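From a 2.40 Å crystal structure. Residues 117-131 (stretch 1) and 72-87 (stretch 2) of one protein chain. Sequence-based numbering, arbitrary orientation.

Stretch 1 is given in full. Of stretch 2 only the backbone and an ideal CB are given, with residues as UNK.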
# COMPACT_ATOMS: atom_id res chain seq x y z
N ARG C 117 -14.26 15.66 12.34
CA ARG C 117 -13.30 16.23 11.40
C ARG C 117 -14.04 16.85 10.22
O ARG C 117 -14.78 16.15 9.52
CB ARG C 117 -12.31 15.18 10.92
CG ARG C 117 -11.06 15.06 11.79
CD ARG C 117 -10.59 13.62 11.96
NE ARG C 117 -9.40 13.56 12.81
CZ ARG C 117 -8.15 13.54 12.36
NH1 ARG C 117 -7.90 13.55 11.06
NH2 ARG C 117 -7.14 13.50 13.22
N VAL C 118 -13.81 18.14 10.00
CA VAL C 118 -14.50 18.92 8.97
C VAL C 118 -13.47 19.47 8.00
O VAL C 118 -12.57 20.23 8.39
CB VAL C 118 -15.32 20.07 9.59
CG1 VAL C 118 -15.87 20.97 8.49
CG2 VAL C 118 -16.43 19.54 10.47
N VAL C 119 -13.61 19.13 6.72
CA VAL C 119 -12.79 19.67 5.65
C VAL C 119 -13.68 20.46 4.70
O VAL C 119 -14.71 19.95 4.25
CB VAL C 119 -12.02 18.57 4.91
CG1 VAL C 119 -11.18 19.16 3.79
CG2 VAL C 119 -11.15 17.79 5.87
N LEU C 120 -13.27 21.69 4.40
CA LEU C 120 -13.96 22.56 3.45
C LEU C 120 -13.02 22.76 2.27
O LEU C 120 -11.96 23.37 2.41
CB LEU C 120 -14.31 23.90 4.09
CG LEU C 120 -15.21 23.88 5.32
CD1 LEU C 120 -15.04 25.19 6.09
CD2 LEU C 120 -16.66 23.70 4.93
N ALA C 121 -13.41 22.25 1.10
CA ALA C 121 -12.57 22.30 -0.09
C ALA C 121 -13.18 23.24 -1.11
O ALA C 121 -14.40 23.40 -1.20
CB ALA C 121 -12.41 20.90 -0.70
N ARG C 122 -12.31 23.88 -1.89
CA ARG C 122 -12.75 24.79 -2.94
C ARG C 122 -11.98 24.51 -4.22
O ARG C 122 -10.76 24.29 -4.20
CB ARG C 122 -12.54 26.26 -2.54
CG ARG C 122 -13.29 27.26 -3.41
CD ARG C 122 -12.57 28.60 -3.41
NE ARG C 122 -11.50 28.63 -4.40
CZ ARG C 122 -10.36 29.31 -4.27
NH1 ARG C 122 -10.14 30.03 -3.18
NH2 ARG C 122 -9.45 29.27 -5.23
N ARG C 123 -12.70 24.49 -5.34
CA ARG C 123 -12.12 24.46 -6.67
C ARG C 123 -12.86 25.50 -7.50
O ARG C 123 -14.06 25.38 -7.73
CB ARG C 123 -12.25 23.08 -7.31
CG ARG C 123 -11.32 22.85 -8.49
CD ARG C 123 -11.57 21.49 -9.13
NE ARG C 123 -10.38 20.95 -9.76
CZ ARG C 123 -10.37 19.91 -10.59
NH1 ARG C 123 -11.50 19.29 -10.90
NH2 ARG C 123 -9.23 19.49 -11.12
N GLY C 124 -12.14 26.54 -7.92
CA GLY C 124 -12.77 27.67 -8.58
C GLY C 124 -13.71 28.41 -7.64
O GLY C 124 -13.26 29.14 -6.76
N GLN C 125 -15.01 28.23 -7.83
CA GLN C 125 -16.02 28.76 -6.92
C GLN C 125 -16.89 27.65 -6.34
O GLN C 125 -17.90 27.94 -5.69
CB GLN C 125 -16.90 29.79 -7.64
CG GLN C 125 -16.14 30.99 -8.21
CD GLN C 125 -15.79 30.81 -9.67
OE1 GLN C 125 -14.62 30.89 -10.06
NE2 GLN C 125 -16.80 30.59 -10.50
N HIS C 126 -16.54 26.39 -6.58
CA HIS C 126 -17.29 25.25 -6.06
C HIS C 126 -16.75 24.91 -4.67
O HIS C 126 -15.61 24.46 -4.54
CB HIS C 126 -17.16 24.07 -7.02
CG HIS C 126 -18.17 22.99 -6.78
ND1 HIS C 126 -18.26 21.88 -7.58
CD2 HIS C 126 -19.12 22.86 -5.83
CE1 HIS C 126 -19.23 21.10 -7.13
NE2 HIS C 126 -19.76 21.67 -6.07
N TRP C 127 -17.57 25.14 -3.65
CA TRP C 127 -17.21 24.85 -2.26
C TRP C 127 -17.90 23.57 -1.83
O TRP C 127 -19.13 23.47 -1.90
CB TRP C 127 -17.59 26.00 -1.33
CG TRP C 127 -16.56 27.08 -1.22
CD1 TRP C 127 -16.52 28.24 -1.93
CD2 TRP C 127 -15.43 27.10 -0.34
NE1 TRP C 127 -15.43 28.99 -1.56
CE2 TRP C 127 -14.74 28.31 -0.58
CE3 TRP C 127 -14.93 26.22 0.62
CZ2 TRP C 127 -13.58 28.66 0.11
CZ3 TRP C 127 -13.78 26.57 1.31
CH2 TRP C 127 -13.12 27.78 1.05
N VAL C 128 -17.12 22.59 -1.36
CA VAL C 128 -17.63 21.29 -0.96
C VAL C 128 -17.23 21.02 0.48
O VAL C 128 -16.18 21.47 0.95
CB VAL C 128 -17.11 20.18 -1.90
CG1 VAL C 128 -17.45 18.80 -1.37
CG2 VAL C 128 -17.67 20.37 -3.31
N SER C 129 -18.08 20.28 1.19
CA SER C 129 -17.88 19.95 2.59
C SER C 129 -17.67 18.45 2.74
O SER C 129 -18.44 17.65 2.19
CB SER C 129 -19.07 20.39 3.44
OG SER C 129 -20.02 19.34 3.58
N ALA C 130 -16.64 18.06 3.50
CA ALA C 130 -16.42 16.67 3.87
C ALA C 130 -16.25 16.62 5.38
O ALA C 130 -15.34 17.25 5.93
CB ALA C 130 -15.18 16.09 3.17
N VAL C 131 -17.14 15.89 6.06
CA VAL C 131 -17.18 15.84 7.52
C VAL C 131 -17.14 14.37 7.93
O VAL C 131 -18.01 13.60 7.52
CB VAL C 131 -18.43 16.52 8.09
CG1 VAL C 131 -18.51 16.33 9.60
CG2 VAL C 131 -18.43 18.00 7.72
N UNK C 72 -19.93 12.98 -8.04
CA UNK C 72 -18.59 12.89 -8.62
C UNK C 72 -17.97 14.27 -8.80
O UNK C 72 -16.74 14.41 -8.74
CB UNK C 72 -18.64 12.16 -9.96
N UNK C 73 -18.80 15.29 -9.04
CA UNK C 73 -18.28 16.65 -9.11
C UNK C 73 -17.73 17.10 -7.76
O UNK C 73 -16.68 17.75 -7.70
CB UNK C 73 -19.37 17.61 -9.58
N UNK C 74 -18.42 16.75 -6.67
CA UNK C 74 -17.94 17.13 -5.35
C UNK C 74 -16.64 16.42 -5.00
O UNK C 74 -15.73 17.03 -4.43
CB UNK C 74 -19.00 16.82 -4.29
N UNK C 75 -16.53 15.14 -5.35
CA UNK C 75 -15.30 14.40 -5.07
C UNK C 75 -14.11 14.99 -5.81
O UNK C 75 -12.98 14.93 -5.31
CB UNK C 75 -15.47 12.93 -5.45
N UNK C 76 -14.34 15.56 -6.99
CA UNK C 76 -13.24 16.16 -7.74
C UNK C 76 -12.73 17.43 -7.08
O UNK C 76 -11.56 17.79 -7.25
CB UNK C 76 -13.68 16.46 -9.17
N UNK C 77 -13.59 18.12 -6.33
CA UNK C 77 -13.13 19.27 -5.56
C UNK C 77 -12.19 18.80 -4.45
O UNK C 77 -11.07 19.31 -4.31
CB UNK C 77 -14.31 20.04 -4.98
N UNK C 78 -12.62 17.81 -3.67
CA UNK C 78 -11.76 17.24 -2.64
C UNK C 78 -10.47 16.71 -3.24
O UNK C 78 -9.39 16.79 -2.63
CB UNK C 78 -12.49 16.12 -1.89
N UNK C 79 -10.55 16.16 -4.46
CA UNK C 79 -9.41 15.48 -5.06
C UNK C 79 -8.32 16.45 -5.51
O UNK C 79 -7.14 16.10 -5.48
CB UNK C 79 -9.88 14.64 -6.25
N UNK C 80 -8.69 17.66 -5.94
CA UNK C 80 -7.72 18.63 -6.44
C UNK C 80 -8.20 20.04 -6.12
O UNK C 80 -8.51 20.83 -7.02
CB UNK C 80 -7.50 18.46 -7.95
N UNK C 81 -8.26 20.39 -4.84
CA UNK C 81 -8.72 21.73 -4.48
C UNK C 81 -7.62 22.77 -4.63
O UNK C 81 -6.42 22.46 -4.55
CB UNK C 81 -9.25 21.74 -3.04
N UNK C 82 -8.04 24.01 -4.88
CA UNK C 82 -7.11 25.12 -4.81
C UNK C 82 -6.89 25.57 -3.37
O UNK C 82 -5.82 26.07 -3.02
CB UNK C 82 -7.62 26.29 -5.66
N UNK C 83 -7.90 25.37 -2.53
CA UNK C 83 -7.88 25.79 -1.14
C UNK C 83 -8.56 24.73 -0.29
O UNK C 83 -9.60 24.19 -0.68
CB UNK C 83 -8.56 27.15 -0.97
N UNK C 84 -7.96 24.43 0.86
CA UNK C 84 -8.55 23.55 1.85
C UNK C 84 -8.51 24.24 3.20
O UNK C 84 -7.46 24.72 3.63
CB UNK C 84 -7.82 22.20 1.90
N UNK C 85 -9.68 24.34 3.84
CA UNK C 85 -9.81 24.83 5.20
C UNK C 85 -10.23 23.66 6.07
O UNK C 85 -11.20 22.96 5.75
CB UNK C 85 -10.81 25.98 5.29
N UNK C 86 -9.49 23.43 7.15
CA UNK C 86 -9.71 22.27 8.00
C UNK C 86 -10.09 22.75 9.40
O UNK C 86 -9.56 23.76 9.88
CB UNK C 86 -8.47 21.38 8.04
N UNK C 87 -10.99 22.01 10.04
CA UNK C 87 -11.37 22.24 11.43
C UNK C 87 -11.48 20.89 12.12
O UNK C 87 -12.21 20.01 11.66
CB UNK C 87 -12.68 23.02 11.53

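Stretch 1 is a beta hairpin, with strands 117-123 and 126-131 joined by a type II' turn. Stretch 2 lays a helix across one face of it at nearly a right angle, then returns as a strand antiparallel to 117-123.

Positions 72, 75 and 79 find nothing of stretch 1 near their CB atoms, so the hairpin sets no preference. They are Ala72, Met75 and Ala79.

Position 73 points sideways, with its CB 4.3 Å from His126 CE1. A small or a longer residue could suit; it is Ala73. At 74 the CB lies 3.9 Å from Val128 CG1. An aliphatic residue would fit, as would a long chain with an apolar stem. It is Arg74, whose guanidinium bonds elsewhere in the structure.

Position 76 has its CB 4.0 Å from Arg123 NH1. An acidic or neutral polar residue might be expected. It is Arg76, and its end leads away from that charge.

Position 77 points toward the hairpin, between Val128, Arg123 and His126. A mid-sized aliphatic residue suits. Val77 places CG2 3.6 Å from Val128 CG2 and over the face of the His126 ring, while its CG1 lies 3.7 Å from Arg123 CB.

Position 78 points sideways, and its CB is 4.9 Å from Ala121 CB. The small side chains of Ala121 and Ala130 leave room for a longer apolar chain. Leu78 reaches in: its CD2 is 3.8 Å from both Ala121 CB and Ala130 CB.

Position 80 leaves helical angles, and its CB is 3.8 Å from Arg123 NH2. Small or polar residues suit; it is Ala80.

At 81, phi is -80° and the CB is tight against Arg122 O, at 3.2 Å. Proline is compatible, among others. Pro81 CB packs 4.1 Å from Ala121 CB.

Position 82 points toward Arg122 NH2 and the Gly124 amide, so an acidic residue or asparagine suits. Asp82 OD2 accepts a hydrogen bond from Gly124 N at 3.2 Å and forms a long salt bridge with Arg122 NH2 at 3.9 Å.

Positions 83, 85 and 87 are hydrogen-bonded pairs with Arg122, Leu120 and Val118, and share their face. Apolar residues suit. Leu83 CD2 meets Trp127 CH2 at 3.8 Å, Val85 CG1 meets Leu120 CD1 at 4.2 Å, and Ala87 CB lies 4.4 Å from Val118 CB.

Positions 84 and 86 share the face of Ala121 and Val119. Beta-branched or longer chains would fit. Glu84 lays CG 4.2 Å from Val119 CG1; its OE1 bonds elsewhere in the structure. Val86 CG2 meets Val119 CG2 at 4.2 Å.

Stretch 2 72-87: AARMRVLAAPDLEVVA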
# COMPACT_ATOMS: atom_id res chain seq x y z
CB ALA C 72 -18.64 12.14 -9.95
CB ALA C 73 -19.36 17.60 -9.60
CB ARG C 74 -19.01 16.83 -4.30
CG ARG C 74 -20.40 17.35 -4.67
CD ARG C 74 -21.34 17.37 -3.47
NE ARG C 74 -22.60 18.03 -3.81
CZ ARG C 74 -23.67 17.40 -4.29
NH1 ARG C 74 -23.63 16.09 -4.50
NH2 ARG C 74 -24.77 18.08 -4.57
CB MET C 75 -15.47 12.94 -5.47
CG MET C 75 -16.65 12.26 -4.82
SD MET C 75 -16.42 12.14 -3.04
CE MET C 75 -15.24 10.79 -2.95
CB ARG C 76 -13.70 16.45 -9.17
CG ARG C 76 -14.09 15.20 -9.94
CD ARG C 76 -12.93 14.70 -10.79
NE ARG C 76 -13.11 13.31 -11.20
CZ ARG C 76 -14.03 12.89 -12.07
NH1 ARG C 76 -14.88 13.75 -12.61
NH2 ARG C 76 -14.10 11.60 -12.38
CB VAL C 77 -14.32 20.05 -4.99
CG1 VAL C 77 -13.87 21.39 -4.43
CG2 VAL C 77 -15.39 20.26 -6.07
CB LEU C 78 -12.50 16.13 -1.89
CG LEU C 78 -13.90 16.45 -1.35
CD1 LEU C 78 -14.64 15.18 -0.96
CD2 LEU C 78 -13.81 17.39 -0.15
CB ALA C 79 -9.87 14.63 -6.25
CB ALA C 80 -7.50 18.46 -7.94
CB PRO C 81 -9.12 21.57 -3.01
CG PRO C 81 -8.17 20.54 -2.50
CD PRO C 81 -7.93 19.58 -3.66
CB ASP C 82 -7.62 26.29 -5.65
CG ASP C 82 -7.90 25.90 -7.10
OD1 ASP C 82 -7.03 25.27 -7.74
OD2 ASP C 82 -8.99 26.24 -7.60
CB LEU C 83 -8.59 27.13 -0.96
CG LEU C 83 -8.65 27.71 0.45
CD1 LEU C 83 -7.26 28.08 0.94
CD2 LEU C 83 -9.58 28.92 0.47
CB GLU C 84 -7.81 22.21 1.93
CG GLU C 84 -8.51 21.07 1.21
CD GLU C 84 -7.60 19.88 0.98
OE1 GLU C 84 -6.37 20.04 1.05
OE2 GLU C 84 -8.13 18.78 0.71
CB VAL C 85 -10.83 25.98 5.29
CG1 VAL C 85 -11.04 26.40 6.73
CG2 VAL C 85 -10.37 27.17 4.46
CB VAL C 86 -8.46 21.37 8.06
CG1 VAL C 86 -8.59 20.36 9.20
CG2 VAL C 86 -8.25 20.67 6.73
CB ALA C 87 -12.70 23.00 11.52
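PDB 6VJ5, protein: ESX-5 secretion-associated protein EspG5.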